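Local coordinates for protein putative aspartate aminotransferase (Thermus thermophilus, PDB 1IUG) that probably transfers amino groups between amino acids and 2-oxo acids as a pyridoxal 5'-phosphate-dependent class V aminotransferase, at residues 296-308 / 337-349. Residues are numbered along the deposited sequence; the frame is centred on the assembly and turned at random.
Sequences ARVKEAFAQRGAV and VAGMFREVLEEIL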
# COMPACT_ATOMS: atom_id res chain seq x y z
N ALA A 296 13.59 16.69 24.19
CA ALA A 296 13.22 17.91 23.48
C ALA A 296 14.40 18.84 23.23
O ALA A 296 14.45 19.53 22.21
CB ALA A 296 12.12 18.64 24.23
N ARG A 297 15.36 18.85 24.15
CA ARG A 297 16.54 19.69 24.02
C ARG A 297 17.43 19.20 22.88
O ARG A 297 17.94 19.99 22.09
CB ARG A 297 17.32 19.71 25.35
CG ARG A 297 18.00 21.04 25.71
CD ARG A 297 19.04 21.47 24.68
NE ARG A 297 19.57 22.81 24.93
CZ ARG A 297 20.41 23.12 25.91
NH1 ARG A 297 20.83 22.20 26.77
NH2 ARG A 297 20.86 24.37 26.02
N VAL A 298 17.61 17.88 22.79
CA VAL A 298 18.43 17.27 21.74
C VAL A 298 17.70 17.38 20.40
O VAL A 298 18.31 17.64 19.36
CB VAL A 298 18.73 15.78 22.05
CG1 VAL A 298 19.62 15.17 20.98
CG2 VAL A 298 19.38 15.66 23.42
N LYS A 299 16.39 17.18 20.45
CA LYS A 299 15.50 17.24 19.29
C LYS A 299 15.60 18.64 18.67
O LYS A 299 15.78 18.77 17.45
CB LYS A 299 14.08 16.93 19.77
CG LYS A 299 12.99 16.60 18.74
CD LYS A 299 12.72 17.71 17.74
CE LYS A 299 11.62 17.33 16.75
NZ LYS A 299 11.06 15.95 16.98
N GLU A 300 15.54 19.67 19.51
CA GLU A 300 15.62 21.05 19.03
C GLU A 300 17.02 21.47 18.61
O GLU A 300 17.18 22.30 17.71
CB GLU A 300 15.06 22.02 20.08
CG GLU A 300 13.55 21.90 20.27
CD GLU A 300 13.03 22.79 21.39
OE1 GLU A 300 12.69 22.26 22.47
OE2 GLU A 300 12.95 24.03 21.18
N ALA A 301 18.04 20.90 19.25
CA ALA A 301 19.43 21.22 18.91
C ALA A 301 19.73 20.77 17.48
O ALA A 301 20.40 21.47 16.72
CB ALA A 301 20.38 20.56 19.89
N PHE A 302 19.24 19.58 17.12
CA PHE A 302 19.44 19.07 15.77
C PHE A 302 18.56 19.83 14.77
O PHE A 302 19.00 20.17 13.68
CB PHE A 302 19.13 17.56 15.71
CG PHE A 302 20.30 16.69 16.08
CD1 PHE A 302 20.35 16.05 17.31
CD2 PHE A 302 21.36 16.53 15.19
CE1 PHE A 302 21.45 15.26 17.66
CE2 PHE A 302 22.46 15.73 15.53
CZ PHE A 302 22.50 15.09 16.77
N ALA A 303 17.33 20.13 15.19
CA ALA A 303 16.38 20.86 14.34
C ALA A 303 16.91 22.21 13.88
O ALA A 303 16.77 22.56 12.71
CB ALA A 303 15.04 21.02 15.06
N GLN A 304 17.52 22.97 14.79
CA GLN A 304 18.06 24.28 14.42
C GLN A 304 19.24 24.16 13.46
O GLN A 304 19.65 25.15 12.84
CB GLN A 304 18.41 25.12 15.67
CG GLN A 304 19.46 24.53 16.60
CD GLN A 304 19.69 25.37 17.86
OE1 GLN A 304 18.89 25.33 18.80
NE2 GLN A 304 20.78 26.12 17.88
N ARG A 305 19.77 22.95 13.31
CA ARG A 305 20.88 22.68 12.40
C ARG A 305 20.30 22.16 11.08
O ARG A 305 21.04 21.85 10.14
CB ARG A 305 21.81 21.60 12.97
CG ARG A 305 22.32 21.81 14.39
CD ARG A 305 23.13 23.08 14.54
NE ARG A 305 24.04 23.02 15.69
CZ ARG A 305 23.67 23.12 16.96
NH1 ARG A 305 22.40 23.29 17.29
NH2 ARG A 305 24.59 23.08 17.92
N GLY A 306 18.98 22.00 11.03
CA GLY A 306 18.31 21.51 9.84
C GLY A 306 18.21 20.00 9.72
O GLY A 306 18.05 19.47 8.61
N ALA A 307 18.26 19.30 10.84
CA ALA A 307 18.19 17.84 10.84
C ALA A 307 16.99 17.29 11.60
O ALA A 307 16.54 17.88 12.58
CB ALA A 307 19.48 17.24 11.38
N VAL A 308 16.49 16.15 11.14
CA VAL A 308 15.36 15.48 11.79
C VAL A 308 15.87 14.18 12.39
O VAL A 308 16.48 13.36 11.70
CB VAL A 308 14.23 15.16 10.78
CG1 VAL A 308 13.04 14.53 11.51
CG2 VAL A 308 13.79 16.42 10.04
N VAL A 337 27.80 15.09 9.05
CA VAL A 337 26.81 14.79 10.09
C VAL A 337 27.55 14.60 11.42
O VAL A 337 27.06 15.02 12.47
CB VAL A 337 26.01 13.49 9.77
CG1 VAL A 337 25.04 13.17 10.90
CG2 VAL A 337 25.24 13.65 8.47
N ALA A 338 28.72 13.97 11.36
CA ALA A 338 29.54 13.73 12.54
C ALA A 338 29.92 15.07 13.18
O ALA A 338 29.94 15.20 14.40
CB ALA A 338 30.80 12.96 12.16
N GLY A 339 30.20 16.06 12.33
CA GLY A 339 30.55 17.38 12.82
C GLY A 339 29.35 18.04 13.48
O GLY A 339 29.49 18.72 14.50
N MET A 340 28.18 17.84 12.88
CA MET A 340 26.93 18.39 13.40
C MET A 340 26.64 17.77 14.76
O MET A 340 26.14 18.43 15.67
CB MET A 340 25.77 18.09 12.45
CG MET A 340 24.43 18.66 12.90
SD MET A 340 23.03 17.91 12.07
CE MET A 340 23.22 18.58 10.41
N PHE A 341 26.92 16.47 14.87
CA PHE A 341 26.70 15.73 16.10
C PHE A 341 27.65 16.30 17.17
O PHE A 341 27.25 16.49 18.31
CB PHE A 341 26.93 14.23 15.86
CG PHE A 341 26.43 13.34 16.97
CD1 PHE A 341 25.61 13.83 17.98
CD2 PHE A 341 26.80 12.00 17.01
CE1 PHE A 341 25.16 13.01 19.01
CE2 PHE A 341 26.36 11.16 18.04
CZ PHE A 341 25.54 11.67 19.04
N ARG A 342 28.89 16.60 16.77
CA ARG A 342 29.88 17.18 17.68
C ARG A 342 29.31 18.47 18.26
O ARG A 342 29.29 18.66 19.47
CB ARG A 342 31.17 17.55 16.94
CG ARG A 342 32.01 16.41 16.40
CD ARG A 342 32.49 15.47 17.49
NE ARG A 342 33.80 14.89 17.23
CZ ARG A 342 34.20 14.34 16.08
NH1 ARG A 342 33.39 14.28 15.03
NH2 ARG A 342 35.42 13.82 15.99
N GLU A 343 28.84 19.35 17.37
CA GLU A 343 28.28 20.64 17.77
C GLU A 343 27.10 20.54 18.74
O GLU A 343 27.01 21.31 19.69
CB GLU A 343 27.87 21.46 16.54
CG GLU A 343 29.04 21.80 15.63
CD GLU A 343 28.67 22.78 14.52
OE1 GLU A 343 27.49 23.16 14.41
OE2 GLU A 343 29.59 23.17 13.76
N VAL A 344 26.20 19.59 18.49
CA VAL A 344 25.04 19.38 19.35
C VAL A 344 25.49 18.93 20.74
O VAL A 344 24.90 19.31 21.75
CB VAL A 344 24.07 18.33 18.75
CG1 VAL A 344 22.97 17.99 19.74
CG2 VAL A 344 23.46 18.88 17.47
N LEU A 345 26.56 18.13 20.78
CA LEU A 345 27.11 17.62 22.02
C LEU A 345 27.74 18.75 22.86
O LEU A 345 27.52 18.82 24.07
CB LEU A 345 28.15 16.53 21.72
CG LEU A 345 27.75 15.07 22.00
CD1 LEU A 345 26.29 14.83 21.69
CD2 LEU A 345 28.64 14.14 21.20
N GLU A 346 28.47 19.65 22.19
CA GLU A 346 29.11 20.78 22.86
C GLU A 346 28.10 21.77 23.42
O GLU A 346 28.41 22.53 24.34
CB GLU A 346 30.04 21.51 21.89
CG GLU A 346 31.20 20.67 21.36
CD GLU A 346 32.06 21.41 20.34
OE1 GLU A 346 31.60 22.43 19.78
OE2 GLU A 346 33.20 20.96 20.10
N GLU A 347 26.89 21.77 22.85
CA GLU A 347 25.83 22.68 23.28
C GLU A 347 25.01 22.14 24.45
O GLU A 347 24.76 22.86 25.42
CB GLU A 347 24.90 23.01 22.11
CG GLU A 347 23.79 24.02 22.46
CD GLU A 347 22.80 24.24 21.34
OE1 GLU A 347 21.59 24.00 21.56
OE2 GLU A 347 23.21 24.67 20.24
N ILE A 348 24.60 20.88 24.36
CA ILE A 348 23.79 20.25 25.40
C ILE A 348 24.54 19.84 26.67
O ILE A 348 23.92 19.53 27.69
CB ILE A 348 23.01 19.02 24.86
CG1 ILE A 348 23.99 17.90 24.47
CG2 ILE A 348 22.14 19.42 23.68
CD1 ILE A 348 23.31 16.59 24.10
N LEU A 349 25.87 19.83 26.61
CA LEU A 349 26.68 19.45 27.76
C LEU A 349 27.43 20.63 28.37
O LEU A 349 28.22 21.30 27.70
CB LEU A 349 27.66 18.34 27.37
CG LEU A 349 27.04 17.09 26.73
CD1 LEU A 349 28.14 16.13 26.30
CD2 LEU A 349 26.08 16.41 27.70
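Val344 projects between Phe302 and Arg305, and its CG2 methyl lies over a face of each. That methyl stands 3.8 Å from the Phe302 ring centroid and only 8° off the ring normal, which defines a CH-pi contact over the centre of the face. With its CG1 anti to the backbone N, the same valine also brings CG1 within 3.7 Å of Ala301 CB, at the point where the two backbones come closest. Met340 SD lies at the edge of the Phe302 ring, 3.8 Å from CD2, a Met-aromatic contact rather than a sulfur over the face; the sulfur also touches Ala307 CB. Further round the rim, Phe302 CZ reaches Phe341 CD1, the two rings meeting obliquely.

The axes of helices 296-303 and 337-348 run 133° apart in direction, 9.8 Å at closest approach. Both helices lie against the mixed sheet of the smaller, C-terminal domain of this fold type I aminotransferase: Phe302 and Phe341 both rest on Leu323 of strand 320-323. At the C-terminal end of the first helix, a Schellman motif with Gly306 at positive phi turns the chain into strand 307-311.

On the solvent side, polar side chains meet more loosely. The salt bridge between Arg305 and Glu347 includes a bent hydrogen bond from NH2 to OE2 (3.1 Å, N-H...O angle 138°), which meets the oxygen from above the carboxylate plane. A long salt bridge, Arg305 NE to Glu343 OE1 at 3.7 Å, completes the network. Arg297 lies alongside Ile348, its CD 3.8 Å from CG2.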